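PDB 5NXK: serine-rich secreted cell wall anchored (LPXTG-motif ) protein from Lactobacillus reuteri ATCC 53608, which probably acts as a surface adhesin, its beta-solenoid binding region helping the bacterium to attach in the gut of its host. Local coordinates for residues 222-227 with 249-254. Residues are numbered along the deposited sequence; the frame is centred on the assembly and turned at random.
Sequences NIKLDG and NVRIIP
Two successive rungs of a pectate lyase-like beta-solenoid lie in parallel register here, Ile223 beside Val250 and Lys224 beside Arg251. Three backbone hydrogen bonds join them, the straightest from Leu225 N to Arg251 O at 3.0 Å. At the corner where both rungs turn, Asn222 and Asn249 line up edge to edge as one step of an asparagine ladder. Their amides are almost coplanar (5° apart), so Asn249 ND2 meets Asn222 OD1 at 2.9 Å along the C=O axis; Asn282 continues the row by giving to Asn249 OD1, and Asp187 accepts from Asn222 ND2.

On the apolar face the bumps interlock. Leu225, its CG beside the backbone N (chi1 -62°), drops CD1 into the notch between Val250 CG1 (3.9 Å) and Ile252 CD1 (4.1 Å). It crosses the valine obliquely but runs alongside the isoleucine.

The other face carries charge. Lys224 and Arg251 leave side by side, both CG atoms anti to the backbone N, and bring Lys224 NZ within 4.0 Å of Arg251 NE. A water accepting from Lys224 NZ and Arg251 NH2 sits at the guanidinium edge, while Ile253 CD1 lies 3.5 Å above the guanidinium plane, toward its rim. Arg251 NH2 and NH1 form salt bridges with Asp156 and Asp248, which probably offset the repulsion from Lys224. Beyond, the rungs spread and Asp226 OD1 comes to 2.9 Å from Ile253 O, two acceptors not hydrogen-bonded; a water beside them gives to Asp226 OD1 and accepts from Ile253 N, and Trp189 holds Asp226 OD2.

Strand 186-191 flanks Lys224 and Leu225 within the same parallel sheet, while Phe233 of strand 230-235 packs on Ile223 and Val250, and Met243 of strand 240-244 closes over Ile223 and the asparagine corner.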
ATOM      1  N   ASN A 222      -9.836   7.762  -2.166  1.00 25.13           N
ATOM      2  CA  ASN A 222      -9.490   6.417  -1.707  1.00 22.51           C
ATOM      3  C   ASN A 222      -8.310   5.850  -2.510  1.00 23.45           C
ATOM      4  O   ASN A 222      -7.342   5.340  -1.952  1.00 25.16           O
ATOM      5  CB  ASN A 222     -10.685   5.470  -1.815  1.00 25.05           C
ATOM      6  CG  ASN A 222     -11.842   5.882  -0.917  1.00 23.68           C
ATOM      7  OD1 ASN A 222     -12.921   6.188  -1.405  1.00 23.14           O
ATOM      8  ND2 ASN A 222     -11.615   5.894   0.398  1.00 22.01           N
ATOM      9  N   ILE A 223      -8.419   5.923  -3.828  1.00 24.34           N
ATOM     10  CA  ILE A 223      -7.405   5.370  -4.714  1.00 24.82           C
ATOM     11  C   ILE A 223      -7.007   6.408  -5.753  1.00 24.60           C
ATOM     12  O   ILE A 223      -7.842   6.934  -6.478  1.00 25.44           O
ATOM     13  CB  ILE A 223      -7.890   4.094  -5.430  1.00 20.92           C
ATOM     14  CG1 ILE A 223      -8.312   3.020  -4.419  1.00 22.14           C
ATOM     15  CG2 ILE A 223      -6.797   3.541  -6.354  1.00 21.17           C
ATOM     16  CD1 ILE A 223      -8.928   1.773  -5.093  1.00 20.95           C
ATOM     17  N   LYS A 224      -5.724   6.730  -5.793  1.00 23.40           N
ATOM     18  CA  LYS A 224      -5.229   7.631  -6.805  1.00 25.57           C
ATOM     19  C   LYS A 224      -4.249   6.870  -7.682  1.00 25.13           C
ATOM     20  O   LYS A 224      -3.251   6.329  -7.196  1.00 22.47           O
ATOM     21  CB  LYS A 224      -4.574   8.875  -6.187  1.00 26.40           C
ATOM     22  CG  LYS A 224      -4.281   9.919  -7.242  1.00 25.75           C
ATOM     23  CD  LYS A 224      -3.587  11.170  -6.730  1.00 28.04           C
ATOM     24  CE  LYS A 224      -3.492  12.174  -7.878  1.00 37.74           C
ATOM     25  NZ  LYS A 224      -3.938  13.524  -7.491  1.00 53.54           N
ATOM     26  N   LEU A 225      -4.556   6.819  -8.972  1.00 23.38           N
ATOM     27  CA  LEU A 225      -3.789   6.033  -9.930  1.00 20.45           C
ATOM     28  C   LEU A 225      -3.061   7.001 -10.873  1.00 19.97           C
ATOM     29  O   LEU A 225      -3.704   7.804 -11.555  1.00 21.56           O
ATOM     30  CB  LEU A 225      -4.718   5.090 -10.712  1.00 18.52           C
ATOM     31  CG  LEU A 225      -5.486   4.020  -9.911  1.00 20.07           C
ATOM     32  CD1 LEU A 225      -6.510   3.291 -10.794  1.00 19.49           C
ATOM     33  CD2 LEU A 225      -4.552   3.020  -9.220  1.00 17.68           C
ATOM     34  N   ASP A 226      -1.728   6.952 -10.874  1.00 20.80           N
ATOM     35  CA  ASP A 226      -0.907   7.855 -11.677  1.00 22.59           C
ATOM     36  C   ASP A 226       0.156   7.079 -12.467  1.00 28.20           C
ATOM     37  O   ASP A 226       1.328   7.464 -12.485  1.00 25.49           O
ATOM     38  CB  ASP A 226      -0.243   8.911 -10.783  1.00 22.93           C
ATOM     39  CG  ASP A 226      -1.187  10.059 -10.424  1.00 24.94           C
ATOM     40  OD1 ASP A 226      -1.922  10.541 -11.319  1.00 26.08           O
ATOM     41  OD2 ASP A 226      -1.218  10.457  -9.238  1.00 31.77           O
ATOM     42  N   GLY A 227      -0.252   5.963 -13.071  1.00 24.70           N
ATOM     43  CA  GLY A 227       0.582   5.201 -13.994  1.00 21.83           C
ATOM     44  C   GLY A 227       0.844   5.944 -15.297  1.00 27.29           C
ATOM     45  O   GLY A 227      -0.076   6.531 -15.875  1.00 25.43           O
ATOM     46  N   ASN A 249     -13.607   8.469  -5.159  1.00 22.82           N
ATOM     47  CA  ASN A 249     -13.190   7.134  -4.700  1.00 19.42           C
ATOM     48  C   ASN A 249     -11.983   6.638  -5.496  1.00 20.49           C
ATOM     49  O   ASN A 249     -11.013   6.150  -4.915  1.00 24.68           O
ATOM     50  CB  ASN A 249     -14.329   6.129  -4.797  1.00 21.92           C
ATOM     51  CG  ASN A 249     -15.549   6.567  -4.031  1.00 22.13           C
ATOM     52  OD1 ASN A 249     -16.615   6.780  -4.613  1.00 24.12           O
ATOM     53  ND2 ASN A 249     -15.401   6.724  -2.722  1.00 22.89           N
ATOM     54  N   VAL A 250     -12.040   6.774  -6.823  1.00 21.76           N
ATOM     55  CA  VAL A 250     -10.882   6.472  -7.670  1.00 20.80           C
ATOM     56  C   VAL A 250     -10.592   7.668  -8.552  1.00 21.32           C
ATOM     57  O   VAL A 250     -11.479   8.187  -9.239  1.00 25.85           O
ATOM     58  CB  VAL A 250     -11.080   5.226  -8.567  1.00 20.42           C
ATOM     59  CG1 VAL A 250      -9.795   4.950  -9.383  1.00 17.64           C
ATOM     60  CG2 VAL A 250     -11.461   4.015  -7.727  1.00 20.95           C
ATOM     61  N   ARG A 251      -9.343   8.111  -8.526  1.00 22.94           N
ATOM     62  CA  ARG A 251      -8.952   9.273  -9.301  1.00 24.48           C
ATOM     63  C   ARG A 251      -7.871   8.938 -10.320  1.00 20.88           C
ATOM     64  O   ARG A 251      -6.807   8.459  -9.960  1.00 21.29           O
ATOM     65  CB  ARG A 251      -8.458  10.362  -8.368  1.00 27.79           C
ATOM     66  CG  ARG A 251      -7.926  11.616  -9.030  1.00 26.41           C
ATOM     67  CD  ARG A 251      -8.423  12.738  -8.142  1.00 39.07           C
ATOM     68  NE  ARG A 251      -7.844  14.031  -8.413  1.00 42.27           N
ATOM     69  CZ  ARG A 251      -8.487  15.177  -8.232  1.00 38.95           C
ATOM     70  NH1 ARG A 251      -9.751  15.189  -7.808  1.00 35.80           N
ATOM     71  NH2 ARG A 251      -7.865  16.316  -8.494  1.00 38.52           N
ATOM     72  N   ILE A 252      -8.166   9.182 -11.594  1.00 23.86           N
ATOM     73  CA  ILE A 252      -7.182   9.016 -12.650  1.00 25.51           C
ATOM     74  C   ILE A 252      -7.048  10.319 -13.423  1.00 26.79           C
ATOM     75  O   ILE A 252      -7.758  10.555 -14.398  1.00 22.71           O
ATOM     76  CB  ILE A 252      -7.553   7.890 -13.603  1.00 27.78           C
ATOM     77  CG1 ILE A 252      -7.970   6.646 -12.804  1.00 23.85           C
ATOM     78  CG2 ILE A 252      -6.362   7.579 -14.538  1.00 25.27           C
ATOM     79  CD1 ILE A 252      -8.419   5.490 -13.655  1.00 24.70           C
ATOM     80  N   ILE A 253      -6.130  11.156 -12.960  1.00 27.09           N
ATOM     81  CA  ILE A 253      -5.861  12.452 -13.568  1.00 28.85           C
ATOM     82  C   ILE A 253      -4.346  12.610 -13.668  1.00 24.12           C
ATOM     83  O   ILE A 253      -3.649  12.502 -12.658  1.00 26.82           O
ATOM     84  CB  ILE A 253      -6.478  13.616 -12.735  1.00 27.68           C
ATOM     85  CG1 ILE A 253      -8.015  13.537 -12.744  1.00 25.31           C
ATOM     86  CG2 ILE A 253      -6.039  14.965 -13.286  1.00 28.14           C
ATOM     87  CD1 ILE A 253      -8.700  14.642 -11.887  1.00 29.57           C
ATOM     88  N   PRO A 254      -3.824  12.823 -14.886  1.00 23.16           N
ATOM     89  CA  PRO A 254      -2.361  12.893 -15.038  1.00 24.89           C
ATOM     90  C   PRO A 254      -1.733  14.009 -14.193  1.00 26.05           C
ATOM     91  O   PRO A 254      -2.329  15.077 -14.036  1.00 27.65           O
ATOM     92  CB  PRO A 254      -2.170  13.155 -16.533  1.00 26.08           C
ATOM     93  CG  PRO A 254      -3.436  12.599 -17.187  1.00 29.30           C
ATOM     94  CD  PRO A 254      -4.533  12.873 -16.180  1.00 25.23           C
TER
HETATM   95  O   HOH W   1      -2.976  14.196 -10.683  1.00 30.14           O
HETATM   96  O   HOH W   2      -5.173  15.557  -9.319  1.00 30.30           O
HETATM   97  O   HOH W   3      -4.612  10.407 -10.649  1.00 25.94           O